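Local coordinates for protein D-alanyl transferase DltD (Enterococcus faecium TX0133A04, PDB 6PFX) that probably transfers D-alanine onto lipoteichoic acid in the Gram-positive cell wall, as a membrane-associated member of the DltD family, at residues Gln259-Trp264 / Thr304-Glu309. Sequence-based numbering, arbitrary orientation.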
ATOM      1  N   GLN A 259     -24.974  10.266   7.977  1.00 15.74           N
ATOM      2  CA  GLN A 259     -24.306  11.555   8.157  1.00 15.44           C
ATOM      3  C   GLN A 259     -23.107  11.495   9.103  1.00 14.17           C
ATOM      4  O   GLN A 259     -22.581  12.546   9.495  1.00 16.42           O
ATOM      5  CB  GLN A 259     -25.270  12.677   8.579  1.00 17.67           C
ATOM      6  CG  GLN A 259     -26.183  13.159   7.475  1.00 17.60           C
ATOM      7  CD  GLN A 259     -25.434  13.829   6.329  1.00 22.99           C
ATOM      8  OE1 GLN A 259     -25.365  13.292   5.224  1.00 31.92           O
ATOM      9  NE2 GLN A 259     -24.878  15.007   6.587  1.00 29.03           N
ATOM     10  N   SER A 260     -22.642  10.292   9.460  1.00 15.46           N
ATOM     11  CA  SER A 260     -21.593  10.158  10.464  1.00 14.28           C
ATOM     12  C   SER A 260     -20.240  10.645   9.973  1.00 16.33           C
ATOM     13  O   SER A 260     -19.355  10.891  10.799  1.00 16.75           O
ATOM     14  CB  SER A 260     -21.467   8.705  10.920  1.00 17.05           C
ATOM     15  OG  SER A 260     -21.156   7.860   9.826  1.00 17.96           O
ATOM     16  N   GLN A 261     -20.064  10.795   8.659  1.00 16.87           N
ATOM     17  CA  GLN A 261     -18.788  11.174   8.058  1.00 12.91           C
ATOM     18  C   GLN A 261     -18.838  12.557   7.420  1.00 12.08           C
ATOM     19  O   GLN A 261     -17.943  12.910   6.651  1.00 11.89           O
ATOM     20  CB  GLN A 261     -18.386  10.108   7.033  1.00 12.60           C
ATOM     21  CG  GLN A 261     -18.350   8.721   7.659  1.00 13.04           C
ATOM     22  CD  GLN A 261     -18.046   7.581   6.684  1.00 15.13           C
ATOM     23  OE1 GLN A 261     -17.959   7.769   5.474  1.00 17.01           O
ATOM     24  NE2 GLN A 261     -17.904   6.379   7.229  1.00 18.36           N
ATOM     25  N   LYS A 262     -19.839  13.369   7.758  1.00 13.52           N
ATOM     26  CA  LYS A 262     -19.999  14.650   7.078  1.00 13.35           C
ATOM     27  C   LYS A 262     -18.801  15.580   7.273  1.00 12.78           C
ATOM     28  O   LYS A 262     -18.532  16.426   6.409  1.00 15.14           O
ATOM     29  CB  LYS A 262     -21.282  15.337   7.555  1.00 15.82           C
ATOM     30  CG  LYS A 262     -21.239  15.806   8.987  1.00 21.59           C
ATOM     31  CD  LYS A 262     -22.585  16.395   9.410  1.00 24.20           C
ATOM     32  CE  LYS A 262     -22.577  16.774  10.884  1.00 30.50           C
ATOM     33  NZ  LYS A 262     -23.851  17.422  11.303  1.00 46.27           N
ATOM     34  N   ASN A 263     -18.069  15.450   8.379  1.00 15.72           N
ATOM     35  CA  ASN A 263     -16.941  16.339   8.636  1.00 18.84           C
ATOM     36  C   ASN A 263     -15.592  15.653   8.482  1.00 15.82           C
ATOM     37  O   ASN A 263     -14.562  16.251   8.821  1.00 16.53           O
ATOM     38  CB  ASN A 263     -17.061  16.987  10.014  1.00 16.63           C
ATOM     39  CG  ASN A 263     -18.285  17.868  10.126  1.00 18.23           C
ATOM     40  OD1 ASN A 263     -18.529  18.734   9.286  1.00 21.33           O
ATOM     41  ND2 ASN A 263     -19.075  17.630  11.148  1.00 21.66           N
ATOM     42  N   TRP A 264     -15.572  14.432   7.951  1.00 12.82           N
ATOM     43  CA  TRP A 264     -14.321  13.707   7.769  1.00 13.69           C
ATOM     44  C   TRP A 264     -13.498  14.333   6.647  1.00 12.27           C
ATOM     45  O   TRP A 264     -14.034  14.743   5.613  1.00 13.05           O
ATOM     46  CB  TRP A 264     -14.622  12.242   7.454  1.00 11.86           C
ATOM     47  CG  TRP A 264     -15.031  11.411   8.646  1.00 14.37           C
ATOM     48  CD1 TRP A 264     -15.490  11.855   9.865  1.00 17.65           C
ATOM     49  CD2 TRP A 264     -15.019   9.984   8.719  1.00 19.65           C
ATOM     50  NE1 TRP A 264     -15.736  10.778  10.695  1.00 19.91           N
ATOM     51  CE2 TRP A 264     -15.476   9.621  10.004  1.00 18.07           C
ATOM     52  CE3 TRP A 264     -14.669   8.972   7.816  1.00 19.42           C
ATOM     53  CZ2 TRP A 264     -15.590   8.290  10.402  1.00 19.90           C
ATOM     54  CZ3 TRP A 264     -14.780   7.651   8.214  1.00 20.17           C
ATOM     55  CH2 TRP A 264     -15.220   7.324   9.498  1.00 22.20           C
ATOM     56  N   THR A 304     -23.404   8.417   4.304  1.00 11.70           N
ATOM     57  CA  THR A 304     -22.621   8.839   5.455  1.00 13.44           C
ATOM     58  C   THR A 304     -22.295  10.328   5.428  1.00 11.89           C
ATOM     59  O   THR A 304     -21.858  10.870   6.447  1.00 13.26           O
ATOM     60  CB  THR A 304     -21.273   8.111   5.523  1.00 14.74           C
ATOM     61  OG1 THR A 304     -20.472   8.525   4.406  1.00 15.25           O
ATOM     62  CG2 THR A 304     -21.427   6.603   5.521  1.00 15.50           C
ATOM     63  N   GLY A 305     -22.450  10.981   4.275  1.00 11.69           N
ATOM     64  CA  GLY A 305     -22.106  12.375   4.118  1.00 13.01           C
ATOM     65  C   GLY A 305     -20.654  12.653   3.802  1.00 12.22           C
ATOM     66  O   GLY A 305     -20.277  13.825   3.686  1.00 15.00           O
ATOM     67  N   LEU A 306     -19.822  11.627   3.685  1.00 12.67           N
ATOM     68  CA  LEU A 306     -18.440  11.833   3.276  1.00 12.83           C
ATOM     69  C   LEU A 306     -18.416  12.602   1.965  1.00 11.42           C
ATOM     70  O   LEU A 306     -19.097  12.232   1.003  1.00 13.62           O
ATOM     71  CB  LEU A 306     -17.768  10.480   3.083  1.00 13.62           C
ATOM     72  CG  LEU A 306     -16.260  10.543   2.811  1.00 11.22           C
ATOM     73  CD1 LEU A 306     -15.518  10.856   4.121  1.00 14.81           C
ATOM     74  CD2 LEU A 306     -15.782   9.253   2.172  1.00 15.34           C
ATOM     75  N   SER A 307     -17.596  13.649   1.914  1.00 11.36           N
ATOM     76  CA  SER A 307     -17.598  14.559   0.781  1.00 11.20           C
ATOM     77  C   SER A 307     -16.752  14.038  -0.372  1.00 11.68           C
ATOM     78  O   SER A 307     -15.532  13.855  -0.235  1.00 11.31           O
ATOM     79  CB  SER A 307     -17.055  15.923   1.178  1.00 12.13           C
ATOM     80  OG  SER A 307     -16.901  16.724   0.025  1.00 13.11           O
ATOM     81  N   GLN A 308     -17.393  13.861  -1.527  1.00 10.87           N
ATOM     82  CA  GLN A 308     -16.651  13.511  -2.734  1.00 10.34           C
ATOM     83  C   GLN A 308     -15.765  14.663  -3.205  1.00 10.41           C
ATOM     84  O   GLN A 308     -14.676  14.415  -3.747  1.00 11.36           O
ATOM     85  CB  GLN A 308     -17.591  13.051  -3.848  1.00 10.42           C
ATOM     86  CG  GLN A 308     -18.293  11.730  -3.578  1.00 12.22           C
ATOM     87  CD  GLN A 308     -17.366  10.554  -3.711  1.00 13.17           C
ATOM     88  OE1 GLN A 308     -16.346  10.637  -4.404  1.00 14.02           O
ATOM     89  NE2 GLN A 308     -17.703   9.443  -3.054  1.00 14.92           N
ATOM     90  N   GLU A 309     -16.205  15.915  -3.010  1.00 14.61           N
ATOM     91  CA  GLU A 309     -15.353  17.058  -3.312  1.00 13.22           C
ATOM     92  C   GLU A 309     -14.083  17.007  -2.473  1.00 13.46           C
ATOM     93  O   GLU A 309     -12.977  17.265  -2.972  1.00 11.94           O
ATOM     94  CB  GLU A 309     -16.126  18.356  -3.071  1.00 14.48           C
ATOM     95  CG  GLU A 309     -15.295  19.576  -3.367  1.00 18.39           C
ATOM     96  CD  GLU A 309     -15.994  20.872  -3.023  1.00 32.46           C
ATOM     97  OE1 GLU A 309     -17.245  20.896  -2.938  1.00 29.23           O
ATOM     98  OE2 GLU A 309     -15.275  21.872  -2.836  1.00 30.37           O
TER
HETATM   99  O   HOH W   1     -16.517  14.742   4.434  1.00 16.54           O
HETATM  100  O   HOH W   2     -20.148  16.466   4.132  1.00 19.39           O
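Gln-261 lays its side chain obliquely across Thr-304. Its CB sits 3.6 Å from the carbonyl O of Thr-304, the same oxygen that accepts the backbone N-H of Gln-261 in a bond of 2.8 Å lying in the carbonyl plane. With CG beside the backbone N (chi1 -55°), the chain then runs extended. CG is sandwiched between Thr-304 CB and the indole of Trp-264, over whose centre it stands 3.5 Å above the ring plane. CD lies 3.5 Å from both CB and OG1 of Thr-304. At the tip, OE1 accepts a hydrogen bond from Thr-304 OG1 at 2.8 Å and also touches Leu-306 CB; the hydroxyl donor comes from well above the amide plane, 59° out of it. NE2 lies beside the methyl CG2 of Thr-304, in loose contact. The hydroxyl that meets OE1 also works within its own segment: OG1, held between the backbone N and carbonyl carbon, accepts a nearly straight bond from Leu-306 N, an ST turn. This turn spans the exit of helix 298-304, where Gly-305 takes positive phi (85°) and the chain swings toward helix 308-323, capped at its start by Ser-307. Segment 259-264 is a pair of overlapping type I turns in the loop between helices 254-257 and 271-284, so two helix-linking segments meet at the periphery of this SGNH-hydrolase-like fold. Gly-305 lets Lys-262 come close: the CA-H of Lys-262 points straight at Gly-305 O, and water 2 bridges that oxygen to Lys-262 O. Water 1 accepts from Ser-307 N and lies 2.7 Å from Trp-264 O, to which it can donate. Beside it, Leu-306 CD1 packs on Trp-264 CB at 3.7 Å, while the leucine also touches Val-296.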